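Local structure of N-acylethanolamine-hydrolyzing acid amidase subunit beta (6DY3) at residues N29-V34 with T209-V214; G40-S45 with Y225-T230. The protein probably degrades bioactive fatty acid amides such as N-palmitoylethanolamine to ethanolamine and free fatty acids, as the beta subunit of an autocatalytically cleaved heterodimer. All coordinates share one frame; numbering follows the deposited sequence.

In the fold
Both contacts join the sheet containing neighbouring strands 31-38 and 41-49 to the part of the chain that runs from strand 209-215 into helix 222-226. Contact 1 is fully buried and sheet against sheet, a small van der Waals meeting of a threonine with a valine and a phenylalanine. Contact 2 lies nearer the surface, about 16 Å from the chain centre to its own centre, compared with 13 Å for contact 1; it sets a strand against segment 225-230, which helix 222-226 leads into, and pairs Phe226 with Ser45 and, separately, the Arg227 guanidinium with Ile42. The two touch each other: His33 meets Phe226, and probable hydrogen bonds link Thr213 to Thr230 and Val214 to Ser229.

Contact 1: residues N29-V34 with T209-V214; sequences NITIHV and TVFSTV. With NAG (2-acetamido-2-deoxy-beta-D-glucopyranose), chain I.
Thr31 reaches across to Val210 and Phe211 with both branches of its side chain, and has the most surface buried here. Its methyl CG2 approaches the phenyl ring obliquely, 3.8 Å from Phe211 CD2, while its hydroxyl branch lies beside the valine, with OG1 3.7 Å from Val210 CG1. That hydroxyl is turned beside the backbone nitrogen, anti to the carbonyl carbon (chi1 -61°), and is hydrogen-bonded to Leu27 O, at the end of the preceding helix; its meeting with the valine methyl is van der Waals packing. Thr31 and Phe211 thus bridge the two sheets that form the layered core of an Ntn hydrolase, one from strand 31-38 and the other from strand 209-215. At Val210 the backbone departs from the extended form (psi -56°), and the consecutive side chains of Val210 and Phe211 both start toward strand 31-38. The Phe211 ring also touches Leu47 and Leu19, and its side chain comes within about 8 Å of that of Cys1, the nucleophile by similarity. Just ahead of Thr31, Asn29 carries an N-linked glycan, its ND2 joined covalently to C1 of the first N-acetylglucosamine, which is also hydrogen-bonded to Glu25 O.

Contact 2: residues G40-S45 with Y225-T230; sequences GTIQYS and YFRQST
Arg227 meets Ile42 at the far end of its side chain. From CB the chain continues to CG anti to the backbone nitrogen (chi1 -163°) and extends to CD, then bends at the CG-CD bond (chi3 -58°), which brings the guanidinium over to strand 41-49. At the tip the two terminal nitrogens have different partners: NH1 forms a salt bridge with Asp224, three residues earlier, and NH2 another with Asp35 of the adjacent strand. Ile42 CD1 lies 3.5 Å from Arg227 NH2, at the edge of the guanidinium and near its plane. The pair of carboxylates probably fixes the rotation of the group. A classic beta bulge, in which Gln43 and Tyr44 both face Phe36, separates Ile42 from Ser45 and lets both side chains start toward 225-230. Ser45 uses its CB, at the rim of the Phe226 ring and close to its plane, 3.8 Å from Phe226 CD1 and 3.9 Å from Phe226 CE1; the same ring packs edge-to-face with His33. Gln228 folds back on Tyr225, whose O accepts from Gln228 N and, on an in-plane lone pair, from Gln228 NE2 at 2.8 Å. His16 of the alpha subunit packs against Arg227, placing this corner at the heterodimer interface.

Contact 1: residues N29-V34 with T209-V214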
# COMPACT_ATOMS: atom_id res chain seq x y z
N ASN B 29 -16.07 1.14 -1.35
CA ASN B 29 -16.76 1.66 -2.52
C ASN B 29 -15.84 2.36 -3.51
O ASN B 29 -16.29 2.64 -4.63
CB ASN B 29 -17.85 2.64 -2.09
CG ASN B 29 -19.08 1.96 -1.53
OD1 ASN B 29 -19.44 0.85 -1.92
ND2 ASN B 29 -19.74 2.62 -0.60
N ILE B 30 -14.59 2.64 -3.15
CA ILE B 30 -13.71 3.39 -4.04
C ILE B 30 -12.39 2.65 -4.25
O ILE B 30 -11.42 3.23 -4.74
CB ILE B 30 -13.47 4.82 -3.51
CG1 ILE B 30 -12.82 4.79 -2.13
CG2 ILE B 30 -14.80 5.57 -3.46
CD1 ILE B 30 -12.31 6.13 -1.67
N THR B 31 -12.35 1.37 -3.88
CA THR B 31 -11.17 0.56 -4.13
C THR B 31 -11.13 0.15 -5.60
O THR B 31 -12.10 -0.38 -6.13
CB THR B 31 -11.17 -0.68 -3.23
OG1 THR B 31 -11.16 -0.28 -1.86
CG2 THR B 31 -9.94 -1.54 -3.49
N ILE B 32 -9.99 0.40 -6.25
CA ILE B 32 -9.84 0.16 -7.68
C ILE B 32 -8.49 -0.50 -7.95
O ILE B 32 -7.54 -0.37 -7.17
CB ILE B 32 -9.99 1.47 -8.49
CG1 ILE B 32 -8.92 2.48 -8.06
CG2 ILE B 32 -11.39 2.05 -8.32
CD1 ILE B 32 -8.87 3.73 -8.91
N HIS B 33 -8.43 -1.24 -9.05
CA HIS B 33 -7.18 -1.76 -9.58
C HIS B 33 -6.81 -0.96 -10.81
O HIS B 33 -7.66 -0.63 -11.64
CB HIS B 33 -7.31 -3.25 -9.93
CG HIS B 33 -6.07 -3.83 -10.55
ND1 HIS B 33 -5.78 -3.69 -11.88
CD2 HIS B 33 -5.05 -4.54 -10.01
CE1 HIS B 33 -4.64 -4.29 -12.15
NE2 HIS B 33 -4.17 -4.82 -11.03
N VAL B 34 -5.53 -0.62 -10.93
CA VAL B 34 -5.05 0.31 -11.96
C VAL B 34 -3.88 -0.32 -12.70
O VAL B 34 -2.98 -0.90 -12.08
CB VAL B 34 -4.65 1.66 -11.35
CG1 VAL B 34 -3.91 2.51 -12.37
CG2 VAL B 34 -5.88 2.40 -10.83
N THR B 209 -10.91 -5.31 7.63
CA THR B 209 -10.25 -5.66 6.38
C THR B 209 -11.04 -5.10 5.20
O THR B 209 -12.22 -5.43 5.03
CB THR B 209 -10.09 -7.17 6.27
OG1 THR B 209 -9.45 -7.68 7.44
CG2 THR B 209 -9.24 -7.52 5.05
N VAL B 210 -10.40 -4.25 4.40
CA VAL B 210 -11.04 -3.69 3.22
C VAL B 210 -10.95 -4.65 2.05
O VAL B 210 -11.96 -5.02 1.44
CB VAL B 210 -10.42 -2.32 2.86
CG1 VAL B 210 -10.96 -1.81 1.52
CG2 VAL B 210 -10.71 -1.32 3.96
N PHE B 211 -9.73 -5.07 1.70
CA PHE B 211 -9.54 -6.01 0.62
C PHE B 211 -8.44 -7.00 0.96
O PHE B 211 -7.60 -6.76 1.83
CB PHE B 211 -9.21 -5.31 -0.71
CG PHE B 211 -7.90 -4.56 -0.72
CD1 PHE B 211 -6.69 -5.23 -0.81
CD2 PHE B 211 -7.89 -3.18 -0.70
CE1 PHE B 211 -5.50 -4.54 -0.83
CE2 PHE B 211 -6.69 -2.48 -0.73
CZ PHE B 211 -5.50 -3.16 -0.79
N SER B 212 -8.46 -8.11 0.24
CA SER B 212 -7.39 -9.11 0.25
C SER B 212 -6.91 -9.27 -1.19
O SER B 212 -7.73 -9.30 -2.11
CB SER B 212 -7.88 -10.45 0.79
OG SER B 212 -8.28 -10.38 2.14
N THR B 213 -5.60 -9.38 -1.38
CA THR B 213 -5.03 -9.49 -2.71
C THR B 213 -3.86 -10.46 -2.69
O THR B 213 -3.22 -10.69 -1.66
CB THR B 213 -4.57 -8.12 -3.24
OG1 THR B 213 -4.24 -8.22 -4.63
CG2 THR B 213 -3.37 -7.61 -2.48
N VAL B 214 -3.59 -11.04 -3.86
CA VAL B 214 -2.46 -11.92 -4.07
C VAL B 214 -1.73 -11.46 -5.32
O VAL B 214 -2.36 -11.12 -6.32
CB VAL B 214 -2.88 -13.40 -4.20
CG1 VAL B 214 -1.66 -14.29 -4.41
CG2 VAL B 214 -3.67 -13.85 -2.97
C1 NAG I . -20.95 2.14 -0.00
C2 NAG I . -20.86 1.89 1.52
C3 NAG I . -22.25 1.69 2.13
C4 NAG I . -23.22 2.77 1.67
C5 NAG I . -23.20 2.87 0.15
C6 NAG I . -24.07 3.98 -0.40
C7 NAG I . -20.21 -0.46 1.27
C8 NAG I . -19.25 -1.53 1.69
N2 NAG I . -20.01 0.75 1.81
O3 NAG I . -22.13 1.72 3.55
O4 NAG I . -24.54 2.45 2.11
O5 NAG I . -21.87 3.17 -0.27
O6 NAG I . -24.60 4.82 0.61
O7 NAG I . -21.13 -0.68 0.50

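Contact 2: residues G40-S45 with Y225-T230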
# COMPACT_ATOMS: atom_id res chain seq x y z
N GLY B 40 1.38 1.94 -24.96
CA GLY B 40 0.61 0.72 -25.10
C GLY B 40 1.09 -0.46 -24.29
O GLY B 40 0.61 -1.57 -24.49
N THR B 41 2.03 -0.24 -23.36
CA THR B 41 2.58 -1.30 -22.53
C THR B 41 2.36 -0.98 -21.06
O THR B 41 2.52 0.17 -20.64
CB THR B 41 4.08 -1.49 -22.80
OG1 THR B 41 4.29 -1.70 -24.21
CG2 THR B 41 4.63 -2.68 -22.03
N ILE B 42 1.99 -2.00 -20.29
CA ILE B 42 1.80 -1.83 -18.85
C ILE B 42 3.17 -1.64 -18.20
O ILE B 42 4.01 -2.55 -18.22
CB ILE B 42 1.05 -3.02 -18.24
CG1 ILE B 42 -0.39 -3.07 -18.78
CG2 ILE B 42 1.04 -2.92 -16.71
CD1 ILE B 42 -1.20 -4.24 -18.27
N GLN B 43 3.38 -0.47 -17.61
CA GLN B 43 4.62 -0.21 -16.88
C GLN B 43 4.57 -0.83 -15.49
O GLN B 43 5.52 -1.49 -15.06
CB GLN B 43 4.87 1.29 -16.80
CG GLN B 43 4.87 1.98 -18.15
CD GLN B 43 5.85 1.35 -19.11
OE1 GLN B 43 7.05 1.36 -18.87
NE2 GLN B 43 5.33 0.78 -20.19
N TYR B 44 3.48 -0.60 -14.77
CA TYR B 44 3.29 -1.16 -13.45
C TYR B 44 1.81 -1.06 -13.11
O TYR B 44 1.07 -0.29 -13.73
CB TYR B 44 4.15 -0.45 -12.39
CG TYR B 44 3.97 1.06 -12.37
CD1 TYR B 44 3.07 1.65 -11.50
CD2 TYR B 44 4.69 1.88 -13.22
CE1 TYR B 44 2.90 3.02 -11.48
CE2 TYR B 44 4.52 3.25 -13.21
CZ TYR B 44 3.63 3.81 -12.34
OH TYR B 44 3.45 5.17 -12.32
N SER B 45 1.39 -1.87 -12.15
CA SER B 45 0.01 -1.91 -11.70
C SER B 45 -0.03 -1.64 -10.20
O SER B 45 0.99 -1.67 -9.51
CB SER B 45 -0.64 -3.26 -12.02
OG SER B 45 -0.48 -3.58 -13.39
N TYR B 225 -3.16 -11.88 -13.83
CA TYR B 225 -3.55 -12.45 -12.54
C TYR B 225 -3.91 -11.36 -11.54
O TYR B 225 -4.98 -11.40 -10.92
CB TYR B 225 -2.41 -13.32 -12.00
CG TYR B 225 -2.71 -13.88 -10.64
CD1 TYR B 225 -3.51 -15.00 -10.49
CD2 TYR B 225 -2.21 -13.26 -9.50
CE1 TYR B 225 -3.79 -15.51 -9.24
CE2 TYR B 225 -2.48 -13.77 -8.24
CZ TYR B 225 -3.28 -14.89 -8.12
OH TYR B 225 -3.57 -15.40 -6.87
N PHE B 226 -3.02 -10.38 -11.36
CA PHE B 226 -3.25 -9.31 -10.39
C PHE B 226 -4.54 -8.56 -10.68
O PHE B 226 -5.17 -8.04 -9.75
CB PHE B 226 -2.05 -8.36 -10.40
CG PHE B 226 -2.12 -7.27 -9.37
CD1 PHE B 226 -1.51 -6.05 -9.60
CD2 PHE B 226 -2.77 -7.47 -8.15
CE1 PHE B 226 -1.55 -5.04 -8.65
CE2 PHE B 226 -2.82 -6.47 -7.20
CZ PHE B 226 -2.21 -5.25 -7.45
N ARG B 227 -4.94 -8.47 -11.95
CA ARG B 227 -6.13 -7.73 -12.34
C ARG B 227 -7.42 -8.39 -11.86
O ARG B 227 -8.48 -7.75 -11.91
CB ARG B 227 -6.17 -7.58 -13.86
CG ARG B 227 -7.13 -6.51 -14.36
CD ARG B 227 -7.08 -6.35 -15.87
NE ARG B 227 -5.73 -6.02 -16.35
CZ ARG B 227 -4.92 -6.86 -17.00
NH1 ARG B 227 -5.30 -8.10 -17.27
NH2 ARG B 227 -3.71 -6.44 -17.38
N GLN B 228 -7.37 -9.65 -11.41
CA GLN B 228 -8.55 -10.37 -10.98
C GLN B 228 -8.37 -11.07 -9.63
O GLN B 228 -9.27 -11.80 -9.20
CB GLN B 228 -8.95 -11.41 -12.04
CG GLN B 228 -7.86 -12.42 -12.37
CD GLN B 228 -7.75 -13.55 -11.36
OE1 GLN B 228 -8.70 -14.32 -11.17
NE2 GLN B 228 -6.61 -13.65 -10.71
N SER B 229 -7.23 -10.86 -8.96
CA SER B 229 -6.92 -11.57 -7.72
C SER B 229 -7.37 -10.83 -6.46
O SER B 229 -7.28 -11.40 -5.37
CB SER B 229 -5.41 -11.83 -7.65
OG SER B 229 -4.70 -10.61 -7.56
N THR B 230 -7.84 -9.60 -6.57
CA THR B 230 -8.22 -8.84 -5.39
C THR B 230 -9.69 -9.06 -5.04
O THR B 230 -10.54 -9.19 -5.92
CB THR B 230 -7.96 -7.35 -5.60
OG1 THR B 230 -6.59 -7.17 -5.96
CG2 THR B 230 -8.24 -6.57 -4.33